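Local coordinates for protein SusD homolog (Bacteroides thetaiotaomicron VPI-5482, PDB 3IV0) that probably binds glycans at the outer membrane as a SusD-family lipoprotein, although its own ligand is unknown, at residues A171-L176 against G203-L208; G48-A53 against D62-Y67; S246-D249 against S254-F257. All coordinates share one frame; numbering follows the deposited sequence. Where two conformers were deposited one is given.

Interaction 1 of 3, residues A171-L176 against G203-L208; sequences ADLQPL and GSVIAL. With EDO (1,2-ethanediol), chain E.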
loop_
_atom_site.group_PDB
_atom_site.type_symbol
_atom_site.label_atom_id
_atom_site.label_comp_id
_atom_site.label_asym_id
_atom_site.label_seq_id
_atom_site.Cartn_x
_atom_site.Cartn_y
_atom_site.Cartn_z
ATOM N N ALA A 171 3.253 -19.100 -1.287
ATOM C CA ALA A 171 4.112 -20.218 -1.589
ATOM C C ALA A 171 5.330 -19.791 -2.392
ATOM O O ALA A 171 6.397 -20.383 -2.233
ATOM C CB ALA A 171 3.338 -21.275 -2.314
ATOM N N ASP A 172 5.175 -18.828 -3.302
ATOM C CA ASP A 172 6.313 -18.354 -4.094
ATOM C C ASP A 172 7.287 -17.544 -3.238
ATOM O O ASP A 172 8.497 -17.522 -3.486
ATOM C CB ASP A 172 5.855 -17.481 -5.255
ATOM C CG ASP A 172 5.113 -18.230 -6.351
ATOM O OD1 ASP A 172 5.256 -19.443 -6.440
ATOM O OD2 ASP A 172 4.441 -17.532 -7.163
ATOM N N LEU A 173 6.755 -16.806 -2.273
ATOM C CA LEU A 173 7.561 -15.933 -1.424
ATOM C C LEU A 173 8.314 -16.630 -0.284
ATOM O O LEU A 173 9.447 -16.283 0.037
ATOM C CB LEU A 173 6.703 -14.820 -0.829
ATOM C CG LEU A 173 6.085 -13.864 -1.844
ATOM C CD1 LEU A 173 4.879 -13.041 -1.246
ATOM C CD2 LEU A 173 7.152 -12.940 -2.349
ATOM N N GLN A 174 7.692 -17.643 0.334
ATOM C CA GLN A 174 8.313 -18.349 1.449
ATOM C C GLN A 174 9.768 -18.799 1.196
ATOM O O GLN A 174 10.621 -18.581 2.051
ATOM C CB GLN A 174 7.437 -19.518 1.912
ATOM C CG GLN A 174 7.916 -20.205 3.164
ATOM C CD GLN A 174 7.725 -19.393 4.368
ATOM O OE1 GLN A 174 6.601 -19.028 4.721
ATOM N NE2 GLN A 174 8.815 -19.108 5.057
ATOM N N PRO A 175 10.051 -19.433 0.042
ATOM C CA PRO A 175 11.433 -19.853 -0.223
ATOM C C PRO A 175 12.440 -18.713 -0.251
ATOM O O PRO A 175 13.607 -18.920 0.037
ATOM C CB PRO A 175 11.332 -20.496 -1.595
ATOM C CG PRO A 175 9.941 -20.932 -1.710
ATOM C CD PRO A 175 9.150 -19.862 -1.035
ATOM N N LEU A 176 11.998 -17.509 -0.572
ATOM C CA LEU A 176 12.910 -16.376 -0.558
ATOM C C LEU A 176 13.465 -16.133 0.838
ATOM O O LEU A 176 14.575 -15.622 0.991
ATOM C CB LEU A 176 12.236 -15.119 -1.118
ATOM C CG LEU A 176 11.576 -15.189 -2.507
ATOM C CD1 LEU A 176 11.041 -13.820 -2.937
ATOM C CD2 LEU A 176 12.525 -15.776 -3.581
ATOM N N GLY A 203 13.033 -7.587 4.238
ATOM C CA GLY A 203 11.912 -6.886 4.875
ATOM C C GLY A 203 10.732 -6.621 3.972
ATOM O O GLY A 203 9.574 -6.748 4.385
ATOM N N SER A 204 10.980 -6.327 2.701
ATOM C CA SER A 204 9.915 -6.166 1.728
ATOM C C SER A 204 9.080 -7.468 1.639
ATOM O O SER A 204 7.827 -7.455 1.643
ATOM C CB SER A 204 10.487 -5.884 0.352
ATOM O OG SER A 204 11.425 -4.834 0.346
ATOM N N VAL A 205 9.799 -8.583 1.512
ATOM C CA VAL A 205 9.183 -9.892 1.422
ATOM C C VAL A 205 8.356 -10.200 2.660
ATOM O O VAL A 205 7.211 -10.636 2.539
ATOM C CB VAL A 205 10.222 -11.009 1.183
ATOM C CG1 VAL A 205 9.566 -12.390 1.226
ATOM C CG2 VAL A 205 10.960 -10.796 -0.189
ATOM N N ILE A 206 8.919 -9.953 3.843
ATOM C CA ILE A 206 8.188 -10.235 5.068
ATOM C C ILE A 206 6.906 -9.406 5.142
ATOM O O ILE A 206 5.838 -9.950 5.467
ATOM C CB ILE A 206 9.087 -9.979 6.296
ATOM C CG1 ILE A 206 10.220 -11.017 6.360
ATOM C CG2 ILE A 206 8.248 -10.026 7.586
ATOM C CD1 ILE A 206 11.353 -10.614 7.293
ATOM N N ALA A 207 6.969 -8.117 4.870
ATOM C CA ALA A 207 5.790 -7.267 4.967
ATOM C C ALA A 207 4.701 -7.731 4.022
ATOM O O ALA A 207 3.519 -7.822 4.378
ATOM C CB ALA A 207 6.135 -5.823 4.707
ATOM N N LEU A 208 5.059 -8.045 2.781
ATOM C CA LEU A 208 4.092 -8.515 1.810
ATOM C C LEU A 208 3.430 -9.817 2.274
ATOM O O LEU A 208 2.225 -9.992 2.198
ATOM C CB LEU A 208 4.743 -8.696 0.440
ATOM C CG LEU A 208 3.835 -9.278 -0.643
ATOM C CD1 LEU A 208 2.514 -8.510 -0.797
ATOM C CD2 LEU A 208 4.563 -9.414 -1.976
HETATM C C1 EDO E . 7.239 -17.700 8.383
HETATM O O1 EDO E . 8.129 -17.946 7.295
HETATM C C2 EDO E . 5.800 -17.978 7.960
HETATM O O2 EDO E . 5.648 -17.591 6.602
#
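In the helical, TPR-related part of this SusD-family protein, L173 and L176 of the short turn-and-helix segment A171-L176 pack against V205 and L208 on helix 202-219. The contact is wholly apolar across the segments, with no hydrogen bond between them, and the backbones come closest at L173 and V205, whose CA atoms are 6.9 Å apart. L173 makes the closest side-chain approach. Its CG stands anti to the carbonyl carbon (chi1 -63°), which carries CD1 over to L208, where it lies 3.7 Å from CD2; the two leucine side chains cross at about a right angle. One helical turn back, V205 divides its branches: CG1 faces CB of L173 at 4.3 Å, while CG2 meets CD1 of L176 at 4.1 Å, again nearly perpendicular. The spacing V205 to L208 thus presents one stripe of the helix to both leucines.

Q174 is directed away from that stripe, and its bent side chain (chi2 72°) grips a 1,2-ethanediol, probably from the crystallisation liquor, with both ends of the amide. OE1 of Q174 accepts from O2 of the diol at 2.6 Å, and NE2 of Q174 donates to O1 of the diol at 2.6 Å, with an N-H...O angle of 160°. NE2 also bonds to D178 OD1, which helps fix the amide's rotation. A leucine at Q174 would probably leave the diol without both of these bonds and D178 without its amide donor.

Around the pair, helix 117-142 supplies S132 against L173 and F129 and F136 against L208, while M209 and I212 extend the L173 contact along helix 202-219. On another side of that helix, I206 packs on helix 224-238.

Interaction 2 of 3, residues G48-A53 against D62-Y67; sequences GDMRCA and DKYVAY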
loop_
_atom_site.group_PDB
_atom_site.type_symbol
_atom_site.label_atom_id
_atom_site.label_comp_id
_atom_site.label_asym_id
_atom_site.label_seq_id
_atom_site.Cartn_x
_atom_site.Cartn_y
_atom_site.Cartn_z
ATOM N N GLY A 48 -6.848 3.109 -1.836
ATOM C CA GLY A 48 -6.413 2.843 -0.469
ATOM C C GLY A 48 -6.647 3.963 0.519
ATOM O O GLY A 48 -6.912 3.682 1.692
ATOM N N ASP A 49 -6.515 5.216 0.104
ATOM C CA ASP A 49 -6.762 6.334 1.031
ATOM C C ASP A 49 -8.208 6.843 0.964
ATOM O O ASP A 49 -8.812 7.122 1.992
ATOM C CB ASP A 49 -5.837 7.480 0.698
ATOM C CG ASP A 49 -4.412 7.135 0.872
ATOM O OD1 ASP A 49 -4.049 6.695 1.978
ATOM O OD2 ASP A 49 -3.628 7.351 -0.086
HETATM N N MSE A 50 -8.743 7.026 -0.227
HETATM C CA MSE A 50 -9.948 7.840 -0.432
HETATM C C MSE A 50 -11.250 7.051 -0.325
HETATM O O MSE A 50 -12.287 7.587 0.102
HETATM C CB MSE A 50 -9.837 8.526 -1.794
HETATM C CG MSE A 50 -8.681 9.556 -1.883
HETATM SE SE MSE A 50 -8.528 10.267 -3.627
HETATM C CE MSE A 50 -10.040 11.456 -3.622
ATOM N N ARG A 51 -11.236 5.797 -0.716
ATOM C CA ARG A 51 -12.444 5.011 -0.812
ATOM C C ARG A 51 -13.012 4.744 0.569
ATOM O O ARG A 51 -12.310 4.284 1.474
ATOM C CB ARG A 51 -12.161 3.697 -1.510
ATOM C CG ARG A 51 -13.408 2.957 -1.879
ATOM C CD ARG A 51 -13.093 1.759 -2.746
ATOM N NE ARG A 51 -14.292 1.002 -3.089
ATOM C CZ ARG A 51 -14.284 -0.094 -3.811
ATOM N NH1 ARG A 51 -13.139 -0.598 -4.250
ATOM N NH2 ARG A 51 -15.390 -0.733 -4.063
ATOM N N CYS A 52 -14.300 5.065 0.757
ATOM C CA CYS A 52 -14.992 4.954 2.051
ATOM C C CYS A 52 -14.380 5.818 3.141
ATOM O O CYS A 52 -14.634 5.575 4.316
ATOM C CB CYS A 52 -15.118 3.496 2.519
ATOM S SG CYS A 52 -16.054 2.462 1.372
ATOM N N ALA A 53 -13.543 6.803 2.778
ATOM C CA ALA A 53 -12.986 7.740 3.725
ATOM C C ALA A 53 -13.972 8.911 3.946
ATOM O O ALA A 53 -14.679 9.299 3.002
ATOM C CB ALA A 53 -11.645 8.275 3.211
ATOM N N ASP A 62 -15.238 18.180 -8.650
ATOM C CA ASP A 62 -14.302 17.031 -8.541
ATOM C C ASP A 62 -15.091 15.832 -8.032
ATOM O O ASP A 62 -14.997 15.410 -6.857
ATOM C CB ASP A 62 -13.159 17.385 -7.588
ATOM C CG ASP A 62 -12.294 18.511 -8.124
ATOM O OD1 ASP A 62 -12.016 18.514 -9.347
ATOM O OD2 ASP A 62 -11.844 19.349 -7.333
ATOM N N LYS A 63 -15.896 15.293 -8.923
ATOM C CA LYS A 63 -16.973 14.398 -8.548
ATOM C C LYS A 63 -16.459 13.083 -7.986
ATOM O O LYS A 63 -17.106 12.457 -7.145
ATOM C CB LYS A 63 -17.852 14.137 -9.761
ATOM C CG LYS A 63 -18.677 15.357 -10.142
ATOM C CD LYS A 63 -19.519 15.061 -11.368
ATOM C CE LYS A 63 -20.455 16.235 -11.631
ATOM N NZ LYS A 63 -21.172 16.125 -12.925
ATOM N N TYR A 64 -15.269 12.678 -8.409
ATOM C CA TYR A 64 -14.692 11.404 -7.983
ATOM C C TYR A 64 -14.450 11.339 -6.480
ATOM O O TYR A 64 -14.506 10.245 -5.911
ATOM C CB TYR A 64 -13.405 11.094 -8.744
ATOM C CG TYR A 64 -12.275 12.056 -8.545
ATOM C CD1 TYR A 64 -11.354 11.880 -7.543
ATOM C CD2 TYR A 64 -12.113 13.144 -9.403
ATOM C CE1 TYR A 64 -10.303 12.753 -7.361
ATOM C CE2 TYR A 64 -11.064 14.041 -9.221
ATOM C CZ TYR A 64 -10.157 13.829 -8.201
ATOM O OH TYR A 64 -9.099 14.676 -8.046
ATOM N N VAL A 65 -14.262 12.485 -5.815
ATOM C CA VAL A 65 -14.051 12.467 -4.380
ATOM C C VAL A 65 -15.258 11.874 -3.660
ATOM O O VAL A 65 -15.123 10.968 -2.851
ATOM C CB VAL A 65 -13.727 13.858 -3.817
ATOM C CG1 VAL A 65 -13.650 13.793 -2.289
ATOM C CG2 VAL A 65 -12.409 14.352 -4.443
ATOM N N ALA A 66 -16.437 12.437 -3.898
ATOM C CA ALA A 66 -17.667 11.882 -3.315
ATOM C C ALA A 66 -17.938 10.469 -3.769
ATOM O O ALA A 66 -18.372 9.651 -2.979
ATOM C CB ALA A 66 -18.910 12.780 -3.616
ATOM N N TYR A 67 -17.757 10.164 -5.052
ATOM C CA TYR A 67 -17.970 8.793 -5.480
ATOM C C TYR A 67 -17.116 7.818 -4.668
ATOM O O TYR A 67 -17.610 6.774 -4.192
ATOM C CB TYR A 67 -17.681 8.631 -6.957
ATOM C CG TYR A 67 -18.572 9.431 -7.892
ATOM C CD1 TYR A 67 -19.898 9.733 -7.593
ATOM C CD2 TYR A 67 -18.084 9.831 -9.119
ATOM C CE1 TYR A 67 -20.684 10.448 -8.504
ATOM C CE2 TYR A 67 -18.855 10.515 -10.012
ATOM C CZ TYR A 67 -20.141 10.824 -9.701
ATOM O OH TYR A 67 -20.880 11.512 -10.639
#
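M50, present as selenomethionine, reaches from the last turn of helix 43-50 to touch Y64 and V65 at the start of helix 63-69. All of the tight packing gathers at its terminal methyl. CE sits 3.8 Å from CG2 of V65 and 4.0 Å from CE1 of Y64, so one methyl touches an aliphatic branch and a ring that sit side by side. The side chain leaves the backbone with CG anti to the carbonyl carbon (chi1 -65°), runs extended to SE, and then bends at chi3 (75°), the turn that brings CE round to V65. M50 and V65 cross at about a right angle, whereas the methyl approaches the tyrosine ring obliquely. The Y64 ring gets there by an unusual first torsion: its CG lies between the backbone N and the carbonyl carbon (chi1 63°).

Beyond this point the two segments stand apart. The CA atoms of M50 and V65, the nearest across the pair, are still 7.3 Å from each other, and only 104 Å² is buried in all. The far side of helix 63-69 carries the exposed K63 and A66, while D62 and Y67 are partly exposed. I55 of strand 55-57 touches both M50 and V65 and so extends the packed side.

After M50 the chain leaves the helix through a type II beta turn, M50 to A53, closed by A53 N to M50 O at 3.1 Å. This turn and strand 55-57 link the two helices, so that the end of the first packs on the first turn of the second within the largely helical SusD-family fold.

Interaction 3 of 3, residues S246-D249 against S254-F257; sequences SLLD and SVIF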
loop_
_atom_site.group_PDB
_atom_site.type_symbol
_atom_site.label_atom_id
_atom_site.label_comp_id
_atom_site.label_asym_id
_atom_site.label_seq_id
_atom_site.Cartn_x
_atom_site.Cartn_y
_atom_site.Cartn_z
ATOM N N SER A 246 14.591 0.571 11.967
ATOM C CA SER A 246 14.284 1.279 13.194
ATOM C C SER A 246 13.133 2.243 12.967
ATOM O O SER A 246 12.800 2.583 11.827
ATOM C CB SER A 246 15.506 1.993 13.734
ATOM O OG SER A 246 16.017 2.829 12.758
ATOM N N LEU A 247 12.514 2.661 14.052
ATOM C CA LEU A 247 11.533 3.726 14.014
ATOM C C LEU A 247 12.219 5.083 14.166
ATOM O O LEU A 247 12.852 5.330 15.198
ATOM C CB LEU A 247 10.531 3.531 15.139
ATOM C CG LEU A 247 9.675 2.269 15.086
ATOM C CD1 LEU A 247 8.684 2.271 16.269
ATOM C CD2 LEU A 247 8.950 2.148 13.791
ATOM N N LEU A 248 12.112 5.960 13.189
ATOM C CA LEU A 248 12.742 7.279 13.323
ATOM C C LEU A 248 11.990 8.151 14.317
ATOM O O LEU A 248 10.799 7.961 14.603
ATOM C CB LEU A 248 12.774 7.990 11.977
ATOM C CG LEU A 248 13.945 7.642 11.041
ATOM C CD1 LEU A 248 13.948 6.186 10.545
ATOM C CD2 LEU A 248 13.976 8.632 9.836
ATOM N N ASP A 249 12.690 9.114 14.892
ATOM C CA ASP A 249 12.024 10.091 15.737
ATOM C C ASP A 249 10.887 10.740 14.982
ATOM O O ASP A 249 10.978 10.987 13.791
ATOM C CB ASP A 249 13.012 11.163 16.199
ATOM C CG ASP A 249 13.978 10.658 17.246
ATOM O OD1 ASP A 249 13.830 9.508 17.699
ATOM O OD2 ASP A 249 14.896 11.426 17.623
ATOM N N SER A 254 9.732 13.731 8.047
ATOM C CA SER A 254 9.989 14.037 6.643
ATOM C C SER A 254 11.059 13.119 6.070
ATOM O O SER A 254 11.071 12.858 4.863
ATOM C CB SER A 254 10.394 15.492 6.475
ATOM O OG SER A 254 11.683 15.752 6.968
ATOM N N VAL A 255 11.961 12.633 6.911
ATOM C CA VAL A 255 13.014 11.713 6.470
ATOM C C VAL A 255 12.432 10.323 6.136
ATOM O O VAL A 255 12.801 9.688 5.162
ATOM C CB VAL A 255 14.100 11.579 7.543
ATOM C CG1 VAL A 255 15.164 10.560 7.137
ATOM C CG2 VAL A 255 14.741 12.945 7.852
ATOM N N ILE A 256 11.451 9.881 6.915
ATOM C CA ILE A 256 10.702 8.667 6.568
ATOM C C ILE A 256 10.069 8.807 5.199
ATOM O O ILE A 256 10.237 7.969 4.305
ATOM C CB ILE A 256 9.594 8.319 7.578
ATOM C CG1 ILE A 256 10.125 8.226 9.004
ATOM C CG2 ILE A 256 8.889 7.019 7.132
ATOM C CD1 ILE A 256 9.018 8.090 10.089
ATOM N N PHE A 257 9.336 9.900 5.004
ATOM C CA PHE A 257 8.547 10.061 3.798
ATOM C C PHE A 257 9.297 10.531 2.565
ATOM O O PHE A 257 8.790 10.396 1.439
ATOM C CB PHE A 257 7.251 10.825 4.105
ATOM C CG PHE A 257 6.459 10.144 5.169
ATOM C CD1 PHE A 257 5.973 8.853 4.947
ATOM C CD2 PHE A 257 6.326 10.683 6.427
ATOM C CE1 PHE A 257 5.305 8.175 5.943
ATOM C CE2 PHE A 257 5.657 9.971 7.433
ATOM C CZ PHE A 257 5.188 8.710 7.170
#
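L248 points its side chain from an irregular stretch of loop at V255 and I256, neighbours on helix 253-258. Its CD2 methyl does most of the touching: it lies 3.5 Å from CG1 of V255, a close methyl-methyl approach, and 4.0 Å from CG1 of I256. The leucine and the valine cross at about a right angle, and CD2 of L248 also lies 3.7 Å from CB of V255, so the methyl rests against the CB-CG1 bond of the valine, not on its tip alone. Against I256 the leucine offers more of itself, since its CB is also 4.0 Å from that same CG1. With CG1 anti to its carbonyl carbon (chi1 -54°), I256 turns that branch toward the leucine.

The contact is a local loop-to-helix closure: four residues separate the segments, and the chain turns back within them to lay helix 253-258 beside the loop that follows helix 224-238. No hydrogen bond joins the two segments. The backbone of L248 is instead held by other parts of the chain, its N bonding to E263 OE1 and its O to R398 NH1 of helix 385-398. I256 likewise touches E263 and R398, while V255 remains partly exposed.

All three contacts are apolar, lack hydrogen bonds between their segments, and lie 16 to 17 Å from the chain's centre, yet they join different elements. Interaction 1 buries the most, 189 Å², by setting two leucines on a long helix; interaction 3 buries 143 Å²; interaction 2 buries 104 Å², its close contacts all made by one methyl. All are mainly buried: interaction 2 has only buried residues in touch, while interactions 1 and 3 each include one partly exposed residue, L176 and V255. Interactions 1 and 2 lie on opposite sides of the chain's centre, their own centres 31 Å apart. None touches another, and helix 224-238, packed by I206, precedes the loop of interaction 3.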